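PDB 2FNU: aminotransferase from Helicobacter pylori, which transfers an amino group from L-glutamate to a UDP-linked 4-keto sugar, the second step in making pseudaminic acid for flagellin. Local coordinates for residues F67-T80 / L114-V128. Sequence-based numbering, arbitrary orientation.
Sequences FSEFSADRNEIITT and LEKLINERTKAIVSV
K123 reaches across from the start of strand 122-128 into the loop that leads to strand 76-79, and each of its side-chain atoms meets something there. CB rests on the carbonyl oxygen of R74, 3.4 Å from its O. With CG anti to the backbone N (chi1 -176°) and a bend at chi2 (69°), the chain then runs past F67, whose CZ meets CG at the ring edge, 3.7 Å away. CD lies beside CB of R74, CE packs tightly against CB of S68, and NZ donates to S68 OG at 2.9 Å. The same ammonium donates to a water that also takes the NE hydrogen of R74 and donates to E69 O; this shared water probably eases the proximity of the two positive charges.

At the strand start, E76 extends over the turn 119-122. Its OE2 receives ND2 of N119 at 3.1 Å on the syn side, though 33° out of the carboxylate plane, and a second water joins OE2 to L117 O and T122 OG1. N119 is itself steadied by an Asx turn, its OD1 accepting from R121 N.

I78 carries the apolar side of the contact: CD1 touches both CB of L117 and CG1 of I118, each 3.7 Å away, while CG2 faces CD2 of L114. Helix 137-146 backs L114, I118 and I125. On the other face, I77 CG2 meets V126 CG2 at 3.7 Å, beneath helix 86-93.

Between them the strands run parallel, E76 and I78 each bonding through both N and O, and T79 OG1 adds a bond to V126 O. They are adjacent members of the mixed seven-stranded sheet of the pyridoxal-phosphate aminotransferase fold, in which V128 touches the bound cofactor.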
loop_
_atom_site.group_PDB
_atom_site.type_symbol
_atom_site.label_atom_id
_atom_site.label_comp_id
_atom_site.label_asym_id
_atom_site.label_seq_id
_atom_site.Cartn_x
_atom_site.Cartn_y
_atom_site.Cartn_z
ATOM N N PHE B 67 5.437 -0.598 17.775
ATOM C CA PHE B 67 6.602 -0.837 18.650
ATOM C C PHE B 67 6.233 -0.677 20.120
ATOM O O PHE B 67 6.857 -1.282 20.993
ATOM C CB PHE B 67 7.811 0.031 18.244
ATOM C CG PHE B 67 7.759 1.444 18.759
ATOM C CD1 PHE B 67 8.545 1.833 19.856
ATOM C CD2 PHE B 67 6.962 2.402 18.124
ATOM C CE1 PHE B 67 8.492 3.141 20.335
ATOM C CE2 PHE B 67 6.912 3.710 18.584
ATOM C CZ PHE B 67 7.691 4.084 19.701
ATOM N N SER B 68 5.203 0.125 20.348
ATOM C CA SER B 68 4.653 0.394 21.676
ATOM C C SER B 68 3.211 0.811 21.535
ATOM O O SER B 68 2.819 1.377 20.505
ATOM C CB SER B 68 5.405 1.548 22.338
ATOM O OG SER B 68 4.893 1.769 23.651
ATOM N N GLU B 69 2.404 0.550 22.567
ATOM C CA GLU B 69 1.121 1.244 22.651
ATOM C C GLU B 69 1.392 2.737 22.825
ATOM O O GLU B 69 2.397 3.128 23.435
ATOM C CB GLU B 69 0.274 0.708 23.810
ATOM C CG GLU B 69 -0.134 -0.749 23.618
ATOM C CD GLU B 69 -1.411 -1.121 24.361
ATOM O OE1 GLU B 69 -1.718 -0.498 25.404
ATOM O OE2 GLU B 69 -2.110 -2.049 23.893
ATOM N N PHE B 70 0.521 3.568 22.266
ATOM C CA PHE B 70 0.674 5.010 22.389
ATOM C C PHE B 70 0.246 5.526 23.757
ATOM O O PHE B 70 -0.802 5.121 24.281
ATOM C CB PHE B 70 -0.104 5.751 21.308
ATOM C CG PHE B 70 0.101 7.230 21.354
ATOM C CD1 PHE B 70 1.228 7.810 20.775
ATOM C CD2 PHE B 70 -0.815 8.053 22.005
ATOM C CE1 PHE B 70 1.434 9.167 20.828
ATOM C CE2 PHE B 70 -0.611 9.434 22.064
ATOM C CZ PHE B 70 0.515 9.993 21.468
ATOM N N SER B 71 1.048 6.435 24.310
ATOM C CA SER B 71 0.671 7.198 25.505
ATOM C C SER B 71 0.900 8.676 25.243
ATOM O O SER B 71 1.989 9.073 24.807
ATOM C CB SER B 71 1.519 6.785 26.705
ATOM O OG SER B 71 1.241 7.638 27.808
ATOM N N ALA B 72 -0.102 9.494 25.563
ATOM C CA ALA B 72 -0.010 10.943 25.380
ATOM C C ALA B 72 1.098 11.559 26.234
ATOM O O ALA B 72 1.589 12.648 25.931
ATOM C CB ALA B 72 -1.340 11.607 25.688
ATOM N N ASP B 73 1.466 10.860 27.300
ATOM C CA ASP B 73 2.533 11.301 28.200
ATOM C C ASP B 73 3.943 10.976 27.671
ATOM O O ASP B 73 4.929 11.505 28.177
ATOM C CB ASP B 73 2.343 10.668 29.581
ATOM C CG ASP B 73 1.089 11.176 30.300
ATOM O OD1 ASP B 73 0.570 10.433 31.155
ATOM O OD2 ASP B 73 0.633 12.306 30.014
ATOM N N ARG B 74 4.024 10.097 26.669
ATOM C CA ARG B 74 5.302 9.655 26.093
ATOM C C ARG B 74 5.199 9.796 24.570
ATOM O O ARG B 74 5.280 8.813 23.819
ATOM C CB ARG B 74 5.634 8.220 26.526
ATOM C CG ARG B 74 5.935 8.122 28.045
ATOM C CD ARG B 74 6.114 6.684 28.540
ATOM N NE ARG B 74 4.896 5.866 28.460
ATOM C CZ ARG B 74 3.897 5.880 29.346
ATOM N NH1 ARG B 74 3.929 6.690 30.398
ATOM N NH2 ARG B 74 2.851 5.081 29.174
ATOM N N ASN B 75 5.025 11.046 24.153
ATOM C CA ASN B 75 4.607 11.378 22.792
ATOM C C ASN B 75 5.701 11.978 21.904
ATOM O O ASN B 75 5.408 12.322 20.762
ATOM C CB ASN B 75 3.440 12.373 22.834
ATOM C CG ASN B 75 3.859 13.739 23.359
ATOM O OD1 ASN B 75 3.722 14.759 22.674
ATOM N ND2 ASN B 75 4.400 13.763 24.562
ATOM N N GLU B 76 6.918 12.157 22.421
ATOM C CA GLU B 76 7.973 12.769 21.603
ATOM C C GLU B 76 8.945 11.737 21.060
ATOM O O GLU B 76 9.360 10.821 21.783
ATOM C CB GLU B 76 8.731 13.837 22.405
ATOM C CG GLU B 76 7.857 15.026 22.752
ATOM C CD GLU B 76 8.586 16.143 23.493
ATOM O OE1 GLU B 76 7.887 17.070 23.953
ATOM O OE2 GLU B 76 9.823 16.106 23.606
ATOM N N ILE B 77 9.308 11.881 19.781
ATOM C CA ILE B 77 10.311 11.015 19.181
ATOM C C ILE B 77 11.362 11.882 18.528
ATOM O O ILE B 77 11.033 12.737 17.719
ATOM C CB ILE B 77 9.684 10.016 18.179
ATOM C CG1 ILE B 77 8.911 8.939 18.968
ATOM C CG2 ILE B 77 10.764 9.377 17.291
ATOM C CD1 ILE B 77 8.291 7.807 18.154
ATOM N N ILE B 78 12.619 11.669 18.911
ATOM C CA ILE B 78 13.715 12.440 18.348
ATOM C C ILE B 78 14.052 11.858 16.993
ATOM O O ILE B 78 14.136 10.642 16.830
ATOM C CB ILE B 78 14.954 12.366 19.267
ATOM C CG1 ILE B 78 14.658 13.083 20.582
ATOM C CG2 ILE B 78 16.139 13.005 18.607
ATOM C CD1 ILE B 78 15.655 12.696 21.688
ATOM N N THR B 79 14.269 12.739 16.018
ATOM C CA THR B 79 14.642 12.273 14.678
ATOM C C THR B 79 15.443 13.327 13.925
ATOM O O THR B 79 15.792 14.373 14.480
ATOM C CB THR B 79 13.388 11.793 13.878
ATOM O OG1 THR B 79 13.803 11.122 12.678
ATOM C CG2 THR B 79 12.467 12.961 13.554
ATOM N N THR B 80 15.762 13.034 12.674
ATOM C CA THR B 80 16.563 13.946 11.854
ATOM C C THR B 80 15.680 14.772 10.922
ATOM O O THR B 80 14.690 14.251 10.382
ATOM C CB THR B 80 17.579 13.173 10.993
ATOM O OG1 THR B 80 18.281 14.096 10.138
ATOM C CG2 THR B 80 16.893 12.060 10.151
ATOM N N LEU B 114 22.055 14.424 20.723
ATOM C CA LEU B 114 20.761 13.807 20.993
ATOM C C LEU B 114 20.368 13.858 22.460
ATOM O O LEU B 114 19.198 14.049 22.786
ATOM C CB LEU B 114 20.736 12.334 20.542
ATOM C CG LEU B 114 21.097 12.019 19.096
ATOM C CD1 LEU B 114 21.136 10.508 18.906
ATOM C CD2 LEU B 114 20.048 12.652 18.188
ATOM N N GLU B 115 21.335 13.636 23.348
ATOM C CA GLU B 115 20.999 13.505 24.768
ATOM C C GLU B 115 20.336 14.769 25.311
ATOM O O GLU B 115 19.415 14.689 26.129
ATOM C CB GLU B 115 22.234 13.088 25.595
ATOM C CG GLU B 115 21.896 12.705 27.048
ATOM C CD GLU B 115 22.910 11.747 27.660
ATOM O OE1 GLU B 115 24.050 11.670 27.148
ATOM O OE2 GLU B 115 22.549 11.057 28.634
ATOM N N LYS B 116 20.755 15.931 24.812
ATOM C CA LYS B 116 20.188 17.181 25.301
ATOM C C LYS B 116 18.700 17.331 24.992
ATOM O O LYS B 116 18.032 18.178 25.576
ATOM C CB LYS B 116 20.969 18.383 24.766
ATOM C CG LYS B 116 20.934 18.555 23.249
ATOM C CD LYS B 116 21.651 19.858 22.893
ATOM C CE LYS B 116 21.778 20.058 21.411
ATOM N NZ LYS B 116 22.713 21.194 21.138
ATOM N N LEU B 117 18.195 16.499 24.073
ATOM C CA LEU B 117 16.807 16.599 23.621
ATOM C C LEU B 117 15.871 15.677 24.379
ATOM O O LEU B 117 14.647 15.757 24.210
ATOM C CB LEU B 117 16.714 16.253 22.133
ATOM C CG LEU B 117 17.548 17.129 21.204
ATOM C CD1 LEU B 117 17.489 16.545 19.795
ATOM C CD2 LEU B 117 17.070 18.567 21.208
ATOM N N ILE B 118 16.445 14.808 25.207
ATOM C CA ILE B 118 15.672 13.814 25.915
ATOM C C ILE B 118 15.015 14.419 27.150
ATOM O O ILE B 118 15.646 15.182 27.905
ATOM C CB ILE B 118 16.549 12.603 26.297
ATOM C CG1 ILE B 118 17.102 11.948 25.026
ATOM C CG2 ILE B 118 15.751 11.587 27.119
ATOM C CD1 ILE B 118 18.135 10.816 25.241
ATOM N N ASN B 119 13.743 14.104 27.333
ATOM C CA ASN B 119 13.008 14.552 28.505
ATOM C C ASN B 119 11.991 13.480 28.881
ATOM O O ASN B 119 12.007 12.376 28.312
ATOM C CB ASN B 119 12.333 15.903 28.223
ATOM C CG ASN B 119 11.361 15.840 27.052
ATOM O OD1 ASN B 119 10.542 14.933 26.969
ATOM N ND2 ASN B 119 11.451 16.801 26.147
ATOM N N GLU B 120 11.115 13.783 29.836
ATOM C CA GLU B 120 10.163 12.795 30.331
ATOM C C GLU B 120 9.177 12.290 29.277
ATOM O O GLU B 120 8.603 11.224 29.442
ATOM C CB GLU B 120 9.410 13.344 31.558
ATOM C CG GLU B 120 8.632 14.657 31.318
ATOM C CD GLU B 120 9.523 15.893 31.064
ATOM O OE1 GLU B 120 10.699 15.925 31.510
ATOM O OE2 GLU B 120 9.035 16.842 30.409
ATOM N N ARG B 121 9.015 13.047 28.189
ATOM C CA ARG B 121 8.065 12.680 27.129
ATOM C C ARG B 121 8.702 11.856 26.007
ATOM O O ARG B 121 7.987 11.338 25.136
ATOM C CB ARG B 121 7.471 13.942 26.515
ATOM C CG ARG B 121 6.604 14.725 27.492
ATOM C CD ARG B 121 5.880 15.889 26.824
ATOM N NE ARG B 121 4.841 16.399 27.715
ATOM C CZ ARG B 121 3.597 15.930 27.778
ATOM N NH1 ARG B 121 3.198 14.946 26.982
ATOM N NH2 ARG B 121 2.739 16.459 28.640
ATOM N N THR B 122 10.025 11.740 26.013
ATOM C CA THR B 122 10.713 11.048 24.914
ATOM C C THR B 122 10.416 9.553 24.932
ATOM O O THR B 122 10.560 8.897 25.958
ATOM C CB THR B 122 12.237 11.281 24.976
ATOM O OG1 THR B 122 12.485 12.674 25.199
ATOM C CG2 THR B 122 12.908 10.853 23.651
ATOM N N LYS B 123 10.042 9.019 23.766
ATOM C CA LYS B 123 9.694 7.609 23.622
ATOM C C LYS B 123 10.727 6.813 22.810
ATOM O O LYS B 123 10.964 5.631 23.065
ATOM C CB LYS B 123 8.320 7.501 22.946
ATOM C CG LYS B 123 7.806 6.084 22.831
ATOM C CD LYS B 123 7.454 5.506 24.209
ATOM C CE LYS B 123 6.973 4.075 24.067
ATOM N NZ LYS B 123 6.583 3.465 25.373
ATOM N N ALA B 124 11.334 7.457 21.822
ATOM C CA ALA B 124 12.217 6.745 20.906
ATOM C C ALA B 124 13.104 7.719 20.171
ATOM O O ALA B 124 12.853 8.936 20.210
ATOM C CB ALA B 124 11.375 5.947 19.868
ATOM N N ILE B 125 14.110 7.169 19.490
ATOM C CA ILE B 125 14.919 7.938 18.540
ATOM C C ILE B 125 14.811 7.235 17.183
ATOM O O ILE B 125 14.990 6.016 17.126
ATOM C CB ILE B 125 16.394 8.035 18.986
ATOM C CG1 ILE B 125 16.470 8.713 20.367
ATOM C CG2 ILE B 125 17.242 8.780 17.933
ATOM C CD1 ILE B 125 17.892 8.880 20.901
ATOM N N VAL B 126 14.509 7.989 16.116
ATOM C CA VAL B 126 14.497 7.420 14.759
ATOM C C VAL B 126 15.641 8.056 13.964
ATOM O O VAL B 126 15.597 9.254 13.677
ATOM C CB VAL B 126 13.161 7.698 14.015
ATOM C CG1 VAL B 126 13.254 7.211 12.548
ATOM C CG2 VAL B 126 11.995 7.027 14.740
ATOM N N SER B 127 16.658 7.260 13.636
ATOM C CA SER B 127 17.760 7.725 12.794
ATOM C C SER B 127 17.525 7.297 11.343
ATOM O O SER B 127 16.698 6.415 11.077
ATOM C CB SER B 127 19.104 7.169 13.291
ATOM O OG SER B 127 19.073 5.743 13.322
ATOM N N VAL B 128 18.275 7.916 10.439
ATOM C CA VAL B 128 18.232 7.603 9.009
ATOM C C VAL B 128 19.664 7.411 8.509
ATOM O O VAL B 128 20.546 8.239 8.792
ATOM C CB VAL B 128 17.608 8.778 8.229
ATOM C CG1 VAL B 128 17.719 8.569 6.703
ATOM C CG2 VAL B 128 16.150 8.938 8.647
HETATM O O HOH W 1 4.142 4.803 25.659
HETATM O O HOH W 2 0.457 14.532 28.424
HETATM O O HOH W 3 12.162 14.516 23.220
#